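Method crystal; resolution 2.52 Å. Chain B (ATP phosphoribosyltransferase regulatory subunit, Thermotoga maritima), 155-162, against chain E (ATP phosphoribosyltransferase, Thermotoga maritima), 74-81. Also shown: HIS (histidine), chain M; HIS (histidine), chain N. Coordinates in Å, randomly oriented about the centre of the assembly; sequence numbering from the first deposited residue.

Chain B, residues 155-162: DTKNLAEI
Chain E 74-81: SLIQPFFI

Two of the three hydrogen bonds across this contact join backbone to backbone, at a break between two helices: Lys B157 leaves helical geometry with positive phi (49/26, a Schellman motif), and Asn B158 (-62/70) occupies the N-cap position before the helix that begins at Leu B159 and continues beyond the stretch. The irregular chain E segment runs alongside in the same sense, extended at Ile E76 (-77/138), Phe E79 (-159/177) and Phe E80 (-118/160) but helical in phi/psi at Pro E78 (-63/-45). Thr B156 CA lies 4.5 Å from Ile E76 CA, Asn B158 CA 4.8 Å from Pro E78 CA, and Ala B160 CA 5.1 Å from Phe E79 CA.

The carbonyl just before Lys B157 is the main acceptor: Gln E77 N donates to Thr B156 O at 2.8 Å and a nearly linear 173°, while Ile E76 CA adds a CA-H...O contact to Thr B156 O at 3.4 Å. Asn B158 CA approaches Gln E77 O similarly (3.2 Å, 145°). Two weak hydrogen bonds flank these contacts, Thr B156 OG1 (chi1 -111°, between wells) to Leu E75 O and Ala B160 N to Pro E78 O, each 3.4 Å. Gln E77 (chi1 m, chi2 t) sends NE2 into a weak hydrogen bond with Leu E75 O at 3.3 Å.

Ala B160 points its CB toward chain E, making apolar contacts at 3.8 Å with both Phe E79 CB (chi1 p, 53°) and Phe E80 CE2. Phe E80, with chi1 -15° and chi2 -120°, brings its ring end nearer, placing CZ 4.1 Å from Glu B161 CB. ND1 of the histidine in chain N lies near the ring plane of Phe E80, at its edge, 4.1 Å from Phe E80 CE1.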

ATOM      1  N   ASP B 155      -9.084  29.471  23.751  1.00 16.95           N
ATOM      2  CA  ASP B 155      -8.572  29.246  22.411  1.00 24.39           C
ATOM      3  C   ASP B 155      -9.546  29.805  21.381  1.00 23.83           C
ATOM      4  O   ASP B 155      -9.186  30.291  20.326  1.00 16.79           O
ATOM      5  CB  ASP B 155      -8.533  27.739  22.209  1.00 30.98           C
ATOM      6  CG  ASP B 155      -7.561  27.318  21.154  1.00 39.33           C
ATOM      7  OD1 ASP B 155      -6.953  28.194  20.455  1.00 43.73           O
ATOM      8  OD2 ASP B 155      -7.368  26.091  20.968  1.00 45.96           O
ATOM      9  N   THR B 156     -10.800  29.721  21.761  1.00 21.76           N
ATOM     10  CA  THR B 156     -11.911  29.994  20.922  1.00 14.98           C
ATOM     11  C   THR B 156     -12.472  31.395  21.238  1.00 21.52           C
ATOM     12  O   THR B 156     -13.402  31.883  20.558  1.00 20.75           O
ATOM     13  CB  THR B 156     -12.825  28.845  21.190  1.00 12.69           C
ATOM     14  OG1 THR B 156     -12.864  28.025  20.014  1.00  4.65           O
ATOM     15  CG2 THR B 156     -14.189  29.250  21.513  1.00  5.59           C
ATOM     16  N   LYS B 157     -11.839  32.053  22.220  1.00 13.02           N
ATOM     17  CA  LYS B 157     -12.254  33.360  22.723  1.00 14.48           C
ATOM     18  C   LYS B 157     -13.756  33.391  23.035  1.00 17.58           C
ATOM     19  O   LYS B 157     -14.396  34.457  22.978  1.00 14.53           O
ATOM     20  CB  LYS B 157     -11.908  34.494  21.752  1.00 13.16           C
ATOM     21  CG  LYS B 157     -10.540  34.441  21.164  1.00 21.14           C
ATOM     22  CD  LYS B 157     -10.141  35.774  20.517  1.00 21.05           C
ATOM     23  CE  LYS B 157      -8.617  35.980  20.622  1.00 27.41           C
ATOM     24  NZ  LYS B 157      -8.012  37.033  19.754  1.00 24.18           N
ATOM     25  N   ASN B 158     -14.306  32.217  23.334  1.00 13.88           N
ATOM     26  CA  ASN B 158     -15.662  32.075  23.825  1.00 11.69           C
ATOM     27  C   ASN B 158     -15.896  32.772  25.176  1.00 11.89           C
ATOM     28  O   ASN B 158     -16.136  32.163  26.217  1.00 16.28           O
ATOM     29  CB  ASN B 158     -16.044  30.611  23.888  1.00 11.24           C
ATOM     30  CG  ASN B 158     -17.532  30.399  23.739  1.00 15.67           C
ATOM     31  OD1 ASN B 158     -17.973  29.389  23.196  1.00 18.48           O
ATOM     32  ND2 ASN B 158     -18.316  31.344  24.218  1.00  8.43           N
ATOM     33  N   LEU B 159     -15.879  34.080  25.120  1.00 14.70           N
ATOM     34  CA  LEU B 159     -16.095  34.904  26.277  1.00 17.21           C
ATOM     35  C   LEU B 159     -17.474  34.707  26.887  1.00 20.57           C
ATOM     36  O   LEU B 159     -17.653  34.843  28.117  1.00 20.65           O
ATOM     37  CB  LEU B 159     -15.893  36.360  25.903  1.00 13.24           C
ATOM     38  CG  LEU B 159     -16.102  37.268  27.093  1.00 23.46           C
ATOM     39  CD1 LEU B 159     -15.091  36.904  28.219  1.00 26.09           C
ATOM     40  CD2 LEU B 159     -15.980  38.717  26.658  1.00 26.29           C
ATOM     41  N   ALA B 160     -18.450  34.385  26.043  1.00 23.85           N
ATOM     42  CA  ALA B 160     -19.835  34.209  26.519  1.00 23.27           C
ATOM     43  C   ALA B 160     -20.055  32.918  27.339  1.00 22.05           C
ATOM     44  O   ALA B 160     -20.847  32.924  28.295  1.00 20.85           O
ATOM     45  CB  ALA B 160     -20.818  34.272  25.356  1.00 21.08           C
ATOM     46  N   GLU B 161     -19.375  31.831  26.957  1.00 18.83           N
ATOM     47  CA  GLU B 161     -19.454  30.568  27.686  1.00 22.87           C
ATOM     48  C   GLU B 161     -18.652  30.652  28.983  1.00 24.79           C
ATOM     49  O   GLU B 161     -18.979  30.002  29.978  1.00 19.68           O
ATOM     50  CB  GLU B 161     -18.935  29.418  26.846  1.00 25.90           C
ATOM     51  CG  GLU B 161     -19.041  28.086  27.563  1.00 36.67           C
ATOM     52  CD  GLU B 161     -19.925  27.115  26.836  1.00 43.57           C
ATOM     53  OE1 GLU B 161     -19.479  26.573  25.787  1.00 47.00           O
ATOM     54  OE2 GLU B 161     -21.069  26.907  27.311  1.00 49.45           O
ATOM     55  N   ILE B 162     -17.597  31.453  28.965  1.00 22.35           N
ATOM     56  CA  ILE B 162     -16.861  31.713  30.190  1.00 24.95           C
ATOM     57  C   ILE B 162     -17.721  32.483  31.202  1.00 22.48           C
ATOM     58  O   ILE B 162     -17.796  32.094  32.358  1.00 26.92           O
ATOM     59  CB  ILE B 162     -15.522  32.424  29.889  1.00 24.60           C
ATOM     60  CG1 ILE B 162     -14.471  31.386  29.509  1.00 23.99           C
ATOM     61  CG2 ILE B 162     -15.040  33.223  31.091  1.00 24.69           C
ATOM     62  CD1 ILE B 162     -13.519  31.857  28.452  1.00 32.24           C
TER
ATOM     63  N   SER E  74     -11.496  25.064  12.940  1.00 70.34           N
ATOM     64  CA  SER E  74     -10.865  25.875  13.975  1.00 70.27           C
ATOM     65  C   SER E  74     -11.285  27.356  13.890  1.00 69.81           C
ATOM     66  O   SER E  74     -10.857  28.093  12.971  1.00 69.45           O
ATOM     67  CB  SER E  74      -9.334  25.756  13.824  1.00 72.37           C
ATOM     68  OG  SER E  74      -8.652  26.974  14.105  1.00 62.66           O
ATOM     69  N   LEU E  75     -12.108  27.818  14.828  1.00 60.85           N
ATOM     70  CA  LEU E  75     -12.466  29.238  14.756  1.00 54.23           C
ATOM     71  C   LEU E  75     -13.024  29.899  16.005  1.00 46.73           C
ATOM     72  O   LEU E  75     -13.501  29.228  16.900  1.00 44.07           O
ATOM     73  CB  LEU E  75     -13.347  29.522  13.525  1.00 54.34           C
ATOM     74  CG  LEU E  75     -14.717  28.888  13.282  1.00 56.41           C
ATOM     75  CD1 LEU E  75     -14.914  28.619  11.808  1.00 51.85           C
ATOM     76  CD2 LEU E  75     -14.990  27.632  14.106  1.00 64.64           C
ATOM     77  N   ILE E  76     -12.946  31.228  16.041  1.00 39.22           N
ATOM     78  CA  ILE E  76     -13.349  31.961  17.196  1.00 31.35           C
ATOM     79  C   ILE E  76     -14.874  32.070  17.300  1.00 35.68           C
ATOM     80  O   ILE E  76     -15.579  32.296  16.303  1.00 30.86           O
ATOM     81  CB  ILE E  76     -12.570  33.345  17.383  1.00 33.02           C
ATOM     82  CG1 ILE E  76     -13.473  34.519  17.147  1.00 31.98           C
ATOM     83  CG2 ILE E  76     -11.251  33.497  16.562  1.00 24.40           C
ATOM     84  CD1 ILE E  76     -13.939  35.111  18.437  1.00 45.61           C
ATOM     85  N   GLN E  77     -15.356  31.886  18.533  1.00 37.56           N
ATOM     86  CA  GLN E  77     -16.776  31.764  18.860  1.00 39.99           C
ATOM     87  C   GLN E  77     -17.186  32.744  19.968  1.00 40.16           C
ATOM     88  O   GLN E  77     -17.425  32.332  21.119  1.00 38.41           O
ATOM     89  CB  GLN E  77     -17.114  30.318  19.253  1.00 30.92           C
ATOM     90  CG  GLN E  77     -16.637  29.318  18.191  1.00 35.88           C
ATOM     91  CD  GLN E  77     -16.680  27.871  18.616  1.00 37.29           C
ATOM     92  OE1 GLN E  77     -17.561  27.448  19.371  1.00 38.87           O
ATOM     93  NE2 GLN E  77     -15.735  27.088  18.096  1.00 44.30           N
ATOM     94  N   PRO E  78     -17.323  34.018  19.607  1.00 38.74           N
ATOM     95  CA  PRO E  78     -17.467  35.102  20.612  1.00 40.77           C
ATOM     96  C   PRO E  78     -18.723  35.013  21.497  1.00 39.49           C
ATOM     97  O   PRO E  78     -18.623  35.212  22.719  1.00 39.89           O
ATOM     98  CB  PRO E  78     -17.487  36.397  19.766  1.00 33.83           C
ATOM     99  CG  PRO E  78     -17.072  35.995  18.369  1.00 35.55           C
ATOM    100  CD  PRO E  78     -17.398  34.525  18.221  1.00 37.28           C
ATOM    101  N   PHE E  79     -19.885  34.735  20.898  1.00 38.86           N
ATOM    102  CA  PHE E  79     -21.144  34.623  21.656  1.00 40.38           C
ATOM    103  C   PHE E  79     -22.178  33.824  20.895  1.00 42.16           C
ATOM    104  O   PHE E  79     -21.898  33.360  19.801  1.00 40.78           O
ATOM    105  CB  PHE E  79     -21.689  35.991  22.099  1.00 39.46           C
ATOM    106  CG  PHE E  79     -21.826  37.003  20.977  1.00 38.49           C
ATOM    107  CD1 PHE E  79     -22.978  37.035  20.190  1.00 34.96           C
ATOM    108  CD2 PHE E  79     -20.812  37.927  20.720  1.00 30.23           C
ATOM    109  CE1 PHE E  79     -23.111  37.964  19.172  1.00 36.62           C
ATOM    110  CE2 PHE E  79     -20.931  38.872  19.684  1.00 34.59           C
ATOM    111  CZ  PHE E  79     -22.074  38.889  18.897  1.00 28.66           C
ATOM    112  N   PHE E  80     -23.347  33.586  21.477  1.00 42.48           N
ATOM    113  CA  PHE E  80     -24.316  32.775  20.737  1.00 45.44           C
ATOM    114  C   PHE E  80     -25.586  33.455  20.395  1.00 42.91           C
ATOM    115  O   PHE E  80     -25.946  34.415  21.018  1.00 46.85           O
ATOM    116  CB  PHE E  80     -24.727  31.439  21.387  1.00 49.54           C
ATOM    117  CG  PHE E  80     -23.868  30.970  22.475  1.00 47.42           C
ATOM    118  CD1 PHE E  80     -23.196  29.734  22.385  1.00 48.12           C
ATOM    119  CD2 PHE E  80     -23.784  31.691  23.627  1.00 43.56           C
ATOM    120  CE1 PHE E  80     -22.384  29.282  23.445  1.00 36.39           C
ATOM    121  CE2 PHE E  80     -22.995  31.244  24.680  1.00 46.55           C
ATOM    122  CZ  PHE E  80     -22.305  30.049  24.591  1.00 34.99           C
ATOM    123  N   ILE E  81     -26.272  32.906  19.400  1.00 45.62           N
ATOM    124  CA  ILE E  81     -27.662  33.246  19.117  1.00 47.29           C
ATOM    125  C   ILE E  81     -28.598  32.387  19.966  1.00 45.30           C
ATOM    126  O   ILE E  81     -28.494  31.157  19.946  1.00 50.66           O
ATOM    127  CB  ILE E  81     -27.957  33.055  17.630  1.00 49.33           C
ATOM    128  CG1 ILE E  81     -26.980  33.887  16.808  1.00 46.09           C
ATOM    129  CG2 ILE E  81     -29.419  33.456  17.291  1.00 50.36           C
ATOM    130  CD1 ILE E  81     -26.665  33.222  15.549  1.00 59.33           C
TER
HETATM  131  CA  HIS M1204     -14.352  38.214  20.633  0.80 53.24           C
HETATM  132  C   HIS M1204     -14.771  37.407  21.867  0.80 45.44           C
HETATM  133  CB  HIS M1204     -15.574  38.889  19.954  0.80 54.75           C
HETATM  134  CG  HIS M1204     -16.197  39.993  20.759  0.80 55.39           C
HETATM  135  ND1 HIS M1204     -16.110  40.066  22.135  0.80 59.90           N
HETATM  136  CD2 HIS M1204     -16.931  41.065  20.377  0.80 54.22           C
HETATM  137  CE1 HIS M1204     -16.749  41.140  22.560  0.80 53.54           C
HETATM  138  NE2 HIS M1204     -17.254  41.764  21.511  0.80 52.58           N
HETATM  139  C   HIS N1205     -18.556  24.423  23.504  0.80 60.10           C
HETATM  140  O   HIS N1205     -18.981  23.384  22.948  0.80 64.50           O
HETATM  141  CB  HIS N1205     -20.833  24.700  24.355  0.80 70.25           C
HETATM  142  CG  HIS N1205     -21.146  24.622  22.905  0.80 67.71           C
HETATM  143  ND1 HIS N1205     -22.204  25.307  22.347  0.80 72.44           N
HETATM  144  CD2 HIS N1205     -20.525  23.953  21.917  0.80 66.51           C
HETATM  145  CE1 HIS N1205     -22.204  25.048  21.056  0.80 71.29           C
HETATM  146  NE2 HIS N1205     -21.203  24.239  20.782  0.80 66.91           N
HETATM  147  OXT HIS N1205     -17.384  24.705  23.305  0.80 62.00           O